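Local coordinates for FAD-dependent oxidoreductase (Actinomadura kijaniata, PDB 3M9V), which is a flavin-dependent oxidoreductase of the acyl-CoA dehydrogenase family that takes part in making the sugar D-kijanose and binds dTDP, at residues G144-H149 and R168-S173; V152-P157 and N184-G189; T179-N184 and V201-P206; R195-V200 and D237-R242; P206-L211 and I227-C232. All blocks are in the same frame, centred on the assembly; numbering follows the deposited sequence.

In the fold
All five contacts belong to one mixed beta-sheet, the strand-rich middle domain of an acyl-CoA dehydrogenase fold. Contact 1 pairs strands 141-147 and 163-172. Contacts 2 and 3 share strand 180-187 and Asn184, with centres about 15 Å apart; contacts 3 and 4 share strand 196-202. Contact 5 joins strands 208-210 and 225-234 and is nested in the loop that contact 4 closes. Its centre lies about 8 Å from that of contact 3, whereas contacts 4 and 5 are about 17 Å apart, centre to centre, and do not touch. Residues seen to bind FMN or dTDP occur in contacts 1, 2 and 3, and Arg242 of contact 4 lines the dTDP pocket.

Contact 1: G144-H149 and R168-S173; sequences GIKDHH and RKTLVS
Lys169 reaches over segment 144-149 and fixes the tight end of this contact. Its CG lies beside the backbone N (chi1 -67°) and the chain bends at chi2, after which CD and CE run past Asp147 OD1 and CE comes within 3.4 Å of Ile145 O. The ammonium NZ then donates to Ile145 O at 2.9 Å and forms a salt bridge with Asp147 OD1 at 2.6 Å. In both bonds the nitrogen stands well above the plane of the acceptor group, 52° out for the carbonyl and 59° for the carboxylate. Asp147 OD1 has a second partner in Thr153 OG1, so the buried lysine charge meets an oxygen that is itself held in place. Gly144 lies against the same chain, its O 3.5 Å from Lys169 CE.

The backbone is joined by Thr170 N to Lys146 O at 2.8 Å and by His148 N to Arg168 O. A second close patch lies at the partly exposed end, where the Arg168 guanidinium lies flat on the His148 ring, centres 3.9 Å apart; Asp226 OD2 receives both Arg168 NH1 and His148 ND1. The packing is looser where exposed Lys146 runs beside Thr170, whose OG1 turns to Asp226, and near Ile145, where a water accepts from Ile145 N and donates to Thr170 O.

Such antiparallel pairing belongs to the middle-domain sheet of the acyl-CoA dehydrogenase fold; Ile145 and Ser173 bind FMN in a structure of this protein, although the flavin is absent from this chain.

Contact 2: V152-P157 and N184-G189; sequences VTTLRP and NARTDG
Arg186 and Val152 meet at about a right angle, with Val152 CG2 4.0 Å from Arg186 CD and lying over one face of the guanidinium. The arginine CG sits between the backbone N and the carbonyl carbon (chi1 60°), and the side chain crosses that of Thr154 at a slant on the same face of the sheet. One residue earlier, Thr153 CG2 packs against Ala185 CB at 4.0 Å, while Thr153 OG1 accepts from Arg168 N. Leu155 and Thr187 point to the other face, and Thr187 OG1 is engaged by Arg195 N. Asn184, at the start of its segment, makes a weak hydrogen bond to dTDP through ND2.

The backbones run parallel, their axes 33° apart. Leu155 N donates to Arg186 O at 2.9 Å, with an N-H...O angle of 165°. The flanking bonds, Arg186 N to Thr153 O and Asp188 N to Leu155 O, are weak, the second because it is bent.

Strand 180-187 also pairs with strand 196-202, and strand 154-157 with strand 163-172. Leu155 packs on Trp163 of strand 163-172, on Ala197 and Pro199 of strand 196-202 and on Val239 of strand 239-241.

Contact 3: T179-N184 and V201-P206; sequences THFVIN and VTRDTP
Phe181 and Val201 exchange two backbone hydrogen bonds: Phe181 N donates to Val201 O at 2.8 Å, and Val201 N returns to Phe181 O at 3.0 Å. This reciprocal pair satisfies both amides and both carbonyls. The neighbouring His180-Thr202 pair is non-hydrogen-bonded; His180 CA and Thr202 CA instead make C-H...O contacts to Val201 O and Thr179 O. Beyond it, Arg203 N donates a hydrogen bond to Thr179 O at 2.9 Å, standing 36° out of the carbonyl plane.

Several side-chain polar groups have identified partners. Thr179 OG1 lies in the plane of the His180 ring and is hydrogen-bonded to His180 ND1 at 2.7 Å, where either could be the donor; Val140 N also donates to this hydroxyl. In segment 201-206, Thr202 O accepts from Thr205 N and from Thr205 OG1, both arriving from the same face of its plane, which ties the type I turn 202-205 together. Thr202 OG1 adds a weak bond to Asp204 OD2. The extended Arg203 chain carries NH2 to the edge of the Phe181 ring, 4.2 Å from CZ, and that nitrogen donates to the carbonyls of Gly178 and Ala175.

On the apolar side Val201 CG1 packs 3.6 Å from Ile183 CG1.

This is the open end of a beta hairpin formed by strands 180-187 and 196-202, where the chain leaves antiparallel pairing through a type I turn.

Contact 4: R195-V200 and D237-R242; sequences RLASPV and DHVLMR
Arg242 CB packs 3.7 Å from Leu196 CB and close to Leu196 O, and CG, set beside the backbone N (chi1 -52°), stays 3.8 Å from that same oxygen. The chain bends at chi2, and NE, beyond CD, reaches Ser198. NE donates to Ser198 OG at 3.2 Å, the oxygen lying at the guanidinium edge and 17° out of its plane, while NH2 approaches Ser198 CB. Leu240 CB lies over the centre of one guanidinium face, 3.9 Å above it. NH1 ends in a salt bridge with Glu115.

The antiparallel backbones hold this residue in register: Ser198 and Leu240 bond in both directions, and Val200 N donates to His238 O at 2.7 Å. On the other face, Ala197 CB meets Met241 SD and Val239 CG1, and Pro199 CB packs on Val239 CG2. A water donates to Val200 O and lies in the plane of the His238 ring beside ND1.

An alanine at Arg242 would probably leave Glu115 without its charged mate and Ser198 OG without its NE donor.

The hydroxyl and the carboxylate thus fix the direction of the guanidinium, and Glu115 would probably balance part of its charge near the bound dTDP that Arg242 touches.

Contact 5: P206-L211 and I227-C232; sequences PGFTVL and IVFDDC
Phe208 and Phe229 lie side by side and meet rim to rim, neither ring covering the other. Their centroids are 5.8 Å apart and their planes differ by 17°, with Phe208 CE1 approaching Phe229 CE1 at 3.4 Å. The same CE1 packs 4.0 Å from Ile227 CB, and Phe208 CB rests against Cys232 SG. A chi1 of -176° sets Phe208 CG anti to the backbone N, beside the carbonyl carbon. Val210 CG2 extends this face by touching Ile227 CG2, whereas on the reverse face Leu211 CG meets Val228 CG2 at 3.9 Å.

The strands beneath position these side chains. Their axes run antiparallel, 168° between directions, and Thr209 and Val228 exchange two bonds: Thr209 N to Val228 O at 2.9 Å and Val228 N to Thr209 O at 2.8 Å. Asp230 N then donates to Gly207 O. At Gly207 a CB would collide with Asp230 O and, at these backbone angles, with the preceding carbonyl, so the close approach depends on the missing side chain.

Farther out, the Phe208 ring also meets that of Phe181, while Phe229 packs on Leu165, Lys169 and Ile183. An alanine at Phe208 would probably leave a gap beside Phe229 CE1 and Ile227 and leave the Phe181 ring freer to shift.

After Phe229 the chain turns a corner at Asp230 and Asp231, and Asp231 with Cys232 forms a G1 beta bulge opposite Leu165. Strand 208-210 is an edge strand of the middle-domain sheet, and the bulge lies in the pairing of strand 225-234 with strand 163-172.

Contact 1: G144-H149 and R168-S173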
# COMPACT_ATOMS: atom_id res chain seq x y z
N GLY A 144 35.45 8.86 0.25
CA GLY A 144 35.01 9.84 -0.74
C GLY A 144 34.77 8.97 -1.96
O GLY A 144 35.71 8.54 -2.65
N ILE A 145 33.50 8.69 -2.23
CA ILE A 145 33.12 7.69 -3.22
C ILE A 145 32.60 8.35 -4.49
O ILE A 145 33.09 8.09 -5.58
CB ILE A 145 32.08 6.72 -2.65
CG1 ILE A 145 32.69 6.01 -1.44
CG2 ILE A 145 31.63 5.75 -3.75
CD1 ILE A 145 31.66 5.28 -0.60
N LYS A 146 31.63 9.24 -4.36
CA LYS A 146 30.92 9.73 -5.54
C LYS A 146 31.45 11.05 -6.06
O LYS A 146 31.52 12.04 -5.31
CB LYS A 146 29.42 9.88 -5.24
CG LYS A 146 28.66 10.56 -6.39
CD LYS A 146 27.26 10.00 -6.55
CE LYS A 146 26.32 10.99 -7.24
NZ LYS A 146 25.29 11.31 -6.21
N ASP A 147 31.82 11.04 -7.33
CA ASP A 147 32.29 12.25 -8.00
C ASP A 147 31.21 13.31 -8.02
O ASP A 147 30.06 13.01 -8.31
CB ASP A 147 32.72 11.93 -9.43
CG ASP A 147 34.15 11.46 -9.49
OD1 ASP A 147 34.86 11.57 -8.47
OD2 ASP A 147 34.54 10.96 -10.56
N HIS A 148 31.58 14.55 -7.70
CA HIS A 148 30.75 15.71 -8.00
C HIS A 148 30.52 15.86 -9.52
O HIS A 148 31.34 15.42 -10.32
CB HIS A 148 31.46 16.95 -7.47
CG HIS A 148 30.68 18.21 -7.64
ND1 HIS A 148 29.94 18.77 -6.62
CD2 HIS A 148 30.51 19.02 -8.71
CE1 HIS A 148 29.36 19.88 -7.05
NE2 HIS A 148 29.70 20.05 -8.32
N HIS A 149 29.43 16.49 -9.96
CA HIS A 149 29.12 16.42 -11.39
C HIS A 149 30.10 17.17 -12.28
O HIS A 149 30.36 16.79 -13.43
CB HIS A 149 27.65 16.78 -11.66
CG HIS A 149 27.33 18.22 -11.43
ND1 HIS A 149 27.58 19.21 -12.36
CD2 HIS A 149 26.79 18.85 -10.35
CE1 HIS A 149 27.20 20.38 -11.87
NE2 HIS A 149 26.72 20.19 -10.66
N ARG A 168 36.90 16.07 -7.11
CA ARG A 168 36.02 16.53 -6.05
C ARG A 168 35.04 15.41 -5.76
O ARG A 168 34.50 14.81 -6.70
CB ARG A 168 35.35 17.85 -6.39
CG ARG A 168 33.87 17.83 -6.19
CD ARG A 168 33.39 18.85 -5.20
NE ARG A 168 33.24 20.19 -5.75
CZ ARG A 168 32.40 21.12 -5.29
NH1 ARG A 168 31.55 20.87 -4.30
NH2 ARG A 168 32.38 22.32 -5.84
N LYS A 169 34.85 15.08 -4.49
CA LYS A 169 33.88 14.03 -4.16
C LYS A 169 32.77 14.68 -3.35
O LYS A 169 32.95 15.69 -2.67
CB LYS A 169 34.51 12.90 -3.35
CG LYS A 169 35.55 12.08 -4.11
CD LYS A 169 34.89 11.20 -5.17
CE LYS A 169 35.85 10.15 -5.72
NZ LYS A 169 35.24 9.50 -6.94
N THR A 170 31.58 14.09 -3.42
CA THR A 170 30.43 14.70 -2.80
C THR A 170 29.86 13.78 -1.73
O THR A 170 30.16 12.59 -1.73
CB THR A 170 29.40 15.06 -3.88
OG1 THR A 170 28.40 15.89 -3.27
CG2 THR A 170 28.83 13.82 -4.54
N LEU A 171 29.08 14.33 -0.81
CA LEU A 171 28.35 13.52 0.16
C LEU A 171 29.30 12.72 1.03
O LEU A 171 29.11 11.52 1.24
CB LEU A 171 27.26 12.64 -0.49
CG LEU A 171 26.17 13.38 -1.27
CD1 LEU A 171 25.11 12.41 -1.83
CD2 LEU A 171 25.47 14.50 -0.50
N VAL A 172 30.33 13.38 1.56
CA VAL A 172 31.32 12.64 2.34
C VAL A 172 31.01 12.80 3.82
O VAL A 172 31.45 13.77 4.44
CB VAL A 172 32.74 13.18 2.08
CG1 VAL A 172 33.75 12.32 2.85
CG2 VAL A 172 33.05 13.13 0.56
N SER A 173 30.26 11.87 4.40
CA SER A 173 29.85 12.01 5.80
C SER A 173 31.02 11.96 6.78
O SER A 173 32.00 11.25 6.52
CB SER A 173 28.86 10.89 6.16
OG SER A 173 27.72 10.97 5.32
O HOH W 1 31.18 9.96 -1.52

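Contact 2: V152-P157 and N184-G189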
# COMPACT_ATOMS: atom_id res chain seq x y z
N VAL A 152 35.83 14.51 -12.75
CA VAL A 152 36.13 13.09 -12.64
C VAL A 152 37.46 12.88 -11.90
O VAL A 152 38.52 13.25 -12.39
CB VAL A 152 36.13 12.41 -14.01
CG1 VAL A 152 36.80 13.32 -15.02
CG2 VAL A 152 36.79 11.04 -13.94
N THR A 153 37.40 12.27 -10.71
CA THR A 153 38.55 12.33 -9.81
C THR A 153 39.62 11.39 -10.36
O THR A 153 39.40 10.19 -10.46
CB THR A 153 38.14 11.94 -8.38
OG1 THR A 153 37.24 12.92 -7.87
CG2 THR A 153 39.37 11.86 -7.47
N THR A 154 40.79 11.94 -10.69
CA THR A 154 41.80 11.18 -11.42
C THR A 154 43.17 11.28 -10.74
O THR A 154 43.51 12.30 -10.15
CB THR A 154 41.92 11.68 -12.88
OG1 THR A 154 42.17 13.08 -12.85
CG2 THR A 154 40.58 11.61 -13.57
N LEU A 155 43.93 10.20 -10.79
CA LEU A 155 45.28 10.18 -10.26
C LEU A 155 46.24 10.23 -11.44
O LEU A 155 46.11 9.46 -12.39
CB LEU A 155 45.55 8.88 -9.50
CG LEU A 155 45.52 8.66 -7.99
CD1 LEU A 155 46.09 7.27 -7.72
CD2 LEU A 155 46.29 9.71 -7.19
N ARG A 156 47.22 11.12 -11.37
CA ARG A 156 48.14 11.38 -12.47
C ARG A 156 49.55 11.13 -11.92
O ARG A 156 49.88 11.54 -10.81
CB ARG A 156 48.02 12.87 -12.78
CG ARG A 156 47.94 13.27 -14.23
CD ARG A 156 48.45 14.69 -14.32
NE ARG A 156 47.94 15.51 -13.22
CZ ARG A 156 48.41 16.70 -12.89
NH1 ARG A 156 47.87 17.38 -11.89
NH2 ARG A 156 49.43 17.24 -13.56
N PRO A 157 50.42 10.49 -12.71
CA PRO A 157 51.72 10.16 -12.12
C PRO A 157 52.49 11.47 -11.91
O PRO A 157 52.31 12.41 -12.69
CB PRO A 157 52.37 9.27 -13.18
CG PRO A 157 51.76 9.74 -14.47
CD PRO A 157 50.36 10.18 -14.15
N ASN A 184 37.82 7.03 -4.02
CA ASN A 184 37.75 6.19 -5.20
C ASN A 184 38.16 7.00 -6.42
O ASN A 184 37.53 8.01 -6.75
CB ASN A 184 36.32 5.68 -5.40
CG ASN A 184 35.95 4.62 -4.37
OD1 ASN A 184 36.70 4.35 -3.42
ND2 ASN A 184 34.79 4.01 -4.57
N ALA A 185 39.20 6.56 -7.12
CA ALA A 185 39.70 7.40 -8.20
C ALA A 185 40.07 6.46 -9.34
O ALA A 185 40.09 5.24 -9.14
CB ALA A 185 40.90 8.22 -7.71
N ARG A 186 40.37 6.99 -10.51
CA ARG A 186 40.96 6.19 -11.59
C ARG A 186 42.29 6.81 -12.04
O ARG A 186 42.45 8.04 -12.01
CB ARG A 186 40.03 6.20 -12.81
CG ARG A 186 39.82 7.62 -13.30
CD ARG A 186 38.88 7.67 -14.49
NE ARG A 186 37.63 6.96 -14.20
CZ ARG A 186 36.75 6.62 -15.13
NH1 ARG A 186 35.64 5.98 -14.77
NH2 ARG A 186 36.96 6.92 -16.41
N THR A 187 43.25 5.99 -12.47
CA THR A 187 44.48 6.57 -13.00
C THR A 187 44.31 7.25 -14.35
O THR A 187 43.29 7.15 -15.03
CB THR A 187 45.59 5.55 -13.21
OG1 THR A 187 45.14 4.60 -14.18
CG2 THR A 187 45.95 4.86 -11.89
N ASP A 188 45.38 7.95 -14.70
CA ASP A 188 45.58 8.58 -16.00
C ASP A 188 47.00 9.12 -16.19
O ASP A 188 47.23 10.31 -16.42
CB ASP A 188 44.55 9.66 -16.28
CG ASP A 188 44.43 9.90 -17.76
OD1 ASP A 188 44.95 9.03 -18.49
OD2 ASP A 188 43.84 10.93 -18.16
N GLY A 189 47.95 8.19 -16.09
CA GLY A 189 49.31 8.41 -16.56
C GLY A 189 49.56 7.88 -17.95
O GLY A 189 49.94 8.67 -18.81

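Contact 3: T179-N184 and V201-P206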
# COMPACT_ATOMS: atom_id res chain seq x y z
N THR A 179 40.47 12.65 9.36
CA THR A 179 41.91 12.89 9.34
C THR A 179 42.44 12.17 8.11
O THR A 179 43.47 12.56 7.55
CB THR A 179 42.61 12.26 10.57
OG1 THR A 179 42.32 10.85 10.63
CG2 THR A 179 42.15 12.98 11.83
N HIS A 180 41.75 11.11 7.70
CA HIS A 180 42.21 10.34 6.55
C HIS A 180 41.02 10.07 5.63
O HIS A 180 39.94 9.76 6.15
CB HIS A 180 42.68 8.96 6.97
CG HIS A 180 43.94 8.94 7.78
ND1 HIS A 180 44.01 9.42 9.07
CD2 HIS A 180 45.16 8.41 7.50
CE1 HIS A 180 45.23 9.22 9.53
NE2 HIS A 180 45.95 8.60 8.61
N PHE A 181 41.21 10.14 4.32
CA PHE A 181 40.09 10.06 3.38
C PHE A 181 40.46 9.03 2.32
O PHE A 181 41.43 9.22 1.57
CB PHE A 181 39.84 11.43 2.73
CG PHE A 181 39.38 12.47 3.70
CD1 PHE A 181 38.03 12.79 3.81
CD2 PHE A 181 40.28 13.07 4.56
CE1 PHE A 181 37.60 13.74 4.73
CE2 PHE A 181 39.87 14.01 5.50
CZ PHE A 181 38.53 14.34 5.58
N VAL A 182 39.72 7.92 2.30
CA VAL A 182 39.92 6.92 1.25
C VAL A 182 39.08 7.31 0.04
O VAL A 182 37.87 7.53 0.19
CB VAL A 182 39.50 5.52 1.75
CG1 VAL A 182 39.71 4.46 0.67
CG2 VAL A 182 40.30 5.15 2.96
N ILE A 183 39.69 7.45 -1.13
CA ILE A 183 39.05 8.15 -2.24
C ILE A 183 38.98 7.15 -3.39
O ILE A 183 39.97 6.48 -3.68
CB ILE A 183 39.88 9.36 -2.71
CG1 ILE A 183 40.09 10.34 -1.55
CG2 ILE A 183 39.20 10.15 -3.84
CD1 ILE A 183 38.80 10.86 -0.96
N ASN A 184 37.82 7.03 -4.02
CA ASN A 184 37.75 6.19 -5.20
C ASN A 184 38.16 7.00 -6.42
O ASN A 184 37.53 8.01 -6.75
CB ASN A 184 36.32 5.68 -5.40
CG ASN A 184 35.95 4.62 -4.37
OD1 ASN A 184 36.70 4.35 -3.42
ND2 ASN A 184 34.79 4.01 -4.57
N VAL A 201 44.27 10.11 1.21
CA VAL A 201 44.72 11.47 1.46
C VAL A 201 44.52 11.85 2.93
O VAL A 201 43.53 11.47 3.55
CB VAL A 201 44.17 12.45 0.39
CG1 VAL A 201 42.75 12.16 -0.01
CG2 VAL A 201 44.41 13.94 0.67
N THR A 202 45.48 12.55 3.53
CA THR A 202 45.33 12.95 4.92
C THR A 202 44.97 14.42 4.92
O THR A 202 45.11 15.14 3.93
CB THR A 202 46.63 12.83 5.73
OG1 THR A 202 47.57 13.74 5.14
CG2 THR A 202 47.18 11.40 5.73
N ARG A 203 44.46 14.88 6.06
CA ARG A 203 43.83 16.19 6.05
C ARG A 203 44.83 17.31 5.77
O ARG A 203 44.48 18.35 5.22
CB ARG A 203 43.15 16.43 7.39
CG ARG A 203 42.16 17.57 7.30
CD ARG A 203 41.49 17.82 8.63
NE ARG A 203 40.40 18.77 8.41
CZ ARG A 203 39.10 18.47 8.40
NH1 ARG A 203 38.24 19.45 8.18
NH2 ARG A 203 38.68 17.23 8.61
N ASP A 204 46.09 17.14 6.16
CA ASP A 204 47.05 18.22 5.98
C ASP A 204 47.76 18.13 4.62
O ASP A 204 48.80 18.75 4.46
CB ASP A 204 48.11 18.13 7.09
CG ASP A 204 48.73 16.75 7.16
OD1 ASP A 204 48.65 16.10 8.23
OD2 ASP A 204 49.29 16.26 6.15
N THR A 205 47.27 17.36 3.66
CA THR A 205 47.89 17.32 2.33
C THR A 205 47.63 18.61 1.56
O THR A 205 46.51 19.12 1.56
CB THR A 205 47.29 16.15 1.52
OG1 THR A 205 47.55 14.94 2.23
CG2 THR A 205 47.82 16.07 0.09
N PRO A 206 48.64 19.14 0.87
CA PRO A 206 48.46 20.41 0.15
C PRO A 206 47.44 20.24 -0.98
O PRO A 206 47.41 19.19 -1.62
CB PRO A 206 49.84 20.66 -0.48
CG PRO A 206 50.78 19.73 0.21
CD PRO A 206 49.98 18.56 0.69

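Contact 4: R195-V200 and D237-R242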
# COMPACT_ATOMS: atom_id res chain seq x y z
N ARG A 195 43.21 2.30 -14.54
CA ARG A 195 42.82 1.39 -13.47
C ARG A 195 42.16 2.18 -12.36
O ARG A 195 42.35 3.40 -12.25
CB ARG A 195 44.05 0.71 -12.88
CG ARG A 195 45.27 0.97 -13.73
CD ARG A 195 46.07 -0.30 -13.87
NE ARG A 195 46.38 -0.89 -12.57
CZ ARG A 195 45.95 -2.08 -12.16
NH1 ARG A 195 45.18 -2.83 -12.94
NH2 ARG A 195 46.32 -2.51 -10.96
N LEU A 196 41.40 1.47 -11.54
CA LEU A 196 40.76 2.02 -10.36
C LEU A 196 41.81 1.95 -9.26
O LEU A 196 42.60 1.00 -9.20
CB LEU A 196 39.54 1.19 -9.99
CG LEU A 196 38.53 1.16 -11.13
CD1 LEU A 196 37.68 -0.10 -11.03
CD2 LEU A 196 37.68 2.42 -11.16
N ALA A 197 41.81 2.97 -8.41
CA ALA A 197 42.86 3.10 -7.40
C ALA A 197 42.19 3.71 -6.18
O ALA A 197 41.25 4.51 -6.29
CB ALA A 197 43.97 4.02 -7.89
N SER A 198 42.67 3.32 -5.01
CA SER A 198 42.18 3.98 -3.80
C SER A 198 43.29 4.75 -3.10
O SER A 198 43.90 4.24 -2.18
CB SER A 198 41.61 2.91 -2.87
OG SER A 198 40.48 2.33 -3.49
N PRO A 199 43.56 5.98 -3.53
CA PRO A 199 44.55 6.74 -2.78
C PRO A 199 44.01 7.11 -1.40
O PRO A 199 42.81 7.35 -1.25
CB PRO A 199 44.75 7.98 -3.64
CG PRO A 199 43.55 8.13 -4.45
CD PRO A 199 43.01 6.74 -4.67
N VAL A 200 44.88 7.17 -0.39
CA VAL A 200 44.46 7.68 0.91
C VAL A 200 45.08 9.07 1.08
O VAL A 200 46.31 9.17 1.09
CB VAL A 200 44.96 6.73 2.03
CG1 VAL A 200 44.68 7.34 3.40
CG2 VAL A 200 44.30 5.36 1.93
N ASP A 237 53.03 4.59 -1.84
CA ASP A 237 52.61 3.60 -0.86
C ASP A 237 51.38 4.05 -0.08
O ASP A 237 51.06 3.52 0.99
CB ASP A 237 53.77 3.31 0.10
CG ASP A 237 54.15 4.53 0.93
OD1 ASP A 237 53.58 5.63 0.75
OD2 ASP A 237 55.04 4.37 1.79
N HIS A 238 50.72 5.09 -0.58
CA HIS A 238 49.44 5.52 -0.02
C HIS A 238 48.31 5.34 -1.02
O HIS A 238 47.25 5.97 -0.93
CB HIS A 238 49.51 6.97 0.41
CG HIS A 238 50.28 7.15 1.68
ND1 HIS A 238 50.29 8.32 2.39
CD2 HIS A 238 51.07 6.28 2.35
CE1 HIS A 238 51.04 8.17 3.47
NE2 HIS A 238 51.52 6.94 3.47
N VAL A 239 48.57 4.45 -1.98
CA VAL A 239 47.64 4.17 -3.06
C VAL A 239 47.39 2.66 -3.16
O VAL A 239 48.34 1.91 -3.38
CB VAL A 239 48.20 4.68 -4.39
CG1 VAL A 239 47.26 4.33 -5.51
CG2 VAL A 239 48.36 6.20 -4.28
N LEU A 240 46.14 2.23 -2.96
CA LEU A 240 45.75 0.86 -3.28
C LEU A 240 45.22 0.77 -4.71
O LEU A 240 44.09 1.18 -4.97
CB LEU A 240 44.71 0.35 -2.28
CG LEU A 240 44.84 0.62 -0.77
CD1 LEU A 240 43.45 0.86 -0.20
CD2 LEU A 240 45.50 -0.49 0.03
N MET A 241 46.01 0.28 -5.65
CA MET A 241 45.55 0.08 -7.02
C MET A 241 44.50 -1.02 -7.13
O MET A 241 44.74 -2.14 -6.70
CB MET A 241 46.73 -0.32 -7.90
CG MET A 241 47.81 0.74 -7.98
SD MET A 241 47.31 2.11 -9.05
CE MET A 241 46.71 1.16 -10.44
N ARG A 242 43.33 -0.75 -7.70
CA ARG A 242 42.37 -1.83 -7.90
C ARG A 242 42.51 -2.34 -9.34
O ARG A 242 43.62 -2.40 -9.86
CB ARG A 242 40.94 -1.33 -7.63
CG ARG A 242 40.76 -0.65 -6.29
CD ARG A 242 41.31 -1.47 -5.13
NE ARG A 242 40.97 -0.81 -3.87
CZ ARG A 242 41.18 -1.29 -2.64
NH1 ARG A 242 41.76 -2.47 -2.46
NH2 ARG A 242 40.82 -0.59 -1.58
O HOH W 2 48.95 10.27 1.38

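Contact 5: P206-L211 and I227-C232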
# COMPACT_ATOMS: atom_id res chain seq x y z
N PRO A 206 48.64 19.14 0.87
CA PRO A 206 48.46 20.41 0.15
C PRO A 206 47.44 20.24 -0.98
O PRO A 206 47.41 19.19 -1.62
CB PRO A 206 49.84 20.66 -0.48
CG PRO A 206 50.78 19.73 0.21
CD PRO A 206 49.98 18.56 0.69
N GLY A 207 46.64 21.26 -1.28
CA GLY A 207 45.62 21.08 -2.31
C GLY A 207 44.30 20.47 -1.87
O GLY A 207 43.34 20.41 -2.65
N PHE A 208 44.24 20.03 -0.61
CA PHE A 208 43.09 19.29 -0.07
C PHE A 208 42.19 20.26 0.69
O PHE A 208 42.64 20.87 1.65
CB PHE A 208 43.51 18.17 0.89
CG PHE A 208 42.33 17.35 1.38
CD1 PHE A 208 41.56 16.63 0.49
CD2 PHE A 208 41.97 17.35 2.72
CE1 PHE A 208 40.46 15.89 0.92
CE2 PHE A 208 40.88 16.61 3.16
CZ PHE A 208 40.12 15.89 2.26
N THR A 209 40.94 20.41 0.27
CA THR A 209 40.01 21.25 1.04
C THR A 209 38.74 20.49 1.42
O THR A 209 38.19 19.78 0.58
CB THR A 209 39.51 22.45 0.20
OG1 THR A 209 40.63 23.14 -0.37
CG2 THR A 209 38.79 23.43 1.12
N VAL A 210 38.32 20.63 2.68
CA VAL A 210 36.99 20.19 3.11
C VAL A 210 35.97 21.32 3.07
O VAL A 210 36.20 22.31 3.76
CB VAL A 210 37.05 19.62 4.53
CG1 VAL A 210 35.63 19.26 5.02
CG2 VAL A 210 37.97 18.40 4.51
N LEU A 211 34.90 21.22 2.29
CA LEU A 211 33.99 22.36 2.15
C LEU A 211 32.97 22.28 3.28
O LEU A 211 33.00 21.36 4.09
CB LEU A 211 33.28 22.38 0.80
CG LEU A 211 34.11 22.38 -0.49
CD1 LEU A 211 33.18 22.47 -1.71
CD2 LEU A 211 35.10 23.54 -0.50
N ILE A 227 34.44 17.34 -0.75
CA ILE A 227 35.88 17.54 -0.50
C ILE A 227 36.58 17.71 -1.86
O ILE A 227 36.17 17.10 -2.84
CB ILE A 227 36.52 16.42 0.31
CG1 ILE A 227 36.48 15.10 -0.47
CG2 ILE A 227 35.92 16.34 1.74
CD1 ILE A 227 36.92 13.92 0.32
N VAL A 228 37.60 18.57 -1.92
CA VAL A 228 38.20 19.00 -3.18
C VAL A 228 39.70 18.72 -3.21
O VAL A 228 40.39 18.92 -2.21
CB VAL A 228 38.00 20.50 -3.40
CG1 VAL A 228 38.43 20.91 -4.81
CG2 VAL A 228 36.54 20.86 -3.19
N PHE A 229 40.19 18.24 -4.35
CA PHE A 229 41.58 17.82 -4.50
C PHE A 229 42.12 18.67 -5.65
O PHE A 229 41.57 18.62 -6.74
CB PHE A 229 41.75 16.34 -4.86
CG PHE A 229 40.80 15.44 -4.14
CD1 PHE A 229 40.90 15.23 -2.78
CD2 PHE A 229 39.80 14.77 -4.84
CE1 PHE A 229 40.00 14.40 -2.09
CE2 PHE A 229 38.90 13.96 -4.17
CZ PHE A 229 39.00 13.76 -2.80
N ASP A 230 43.17 19.44 -5.39
CA ASP A 230 43.78 20.32 -6.40
C ASP A 230 45.25 19.91 -6.43
O ASP A 230 46.05 20.34 -5.59
CB ASP A 230 43.53 21.78 -5.98
CG ASP A 230 44.27 22.79 -6.84
OD1 ASP A 230 44.38 22.57 -8.07
OD2 ASP A 230 44.69 23.82 -6.26
N ASP A 231 45.54 18.97 -7.32
CA ASP A 231 46.87 18.39 -7.42
C ASP A 231 47.47 17.99 -6.07
O ASP A 231 48.55 18.49 -5.72
CB ASP A 231 47.81 19.42 -8.07
CG ASP A 231 47.61 19.51 -9.58
OD1 ASP A 231 47.01 18.59 -10.18
OD2 ASP A 231 48.02 20.50 -10.21
N CYS A 232 46.79 17.12 -5.32
CA CYS A 232 47.28 16.72 -4.01
C CYS A 232 48.36 15.67 -4.23
O CYS A 232 48.11 14.65 -4.87
CB CYS A 232 46.20 16.06 -3.15
SG CYS A 232 44.84 17.21 -2.81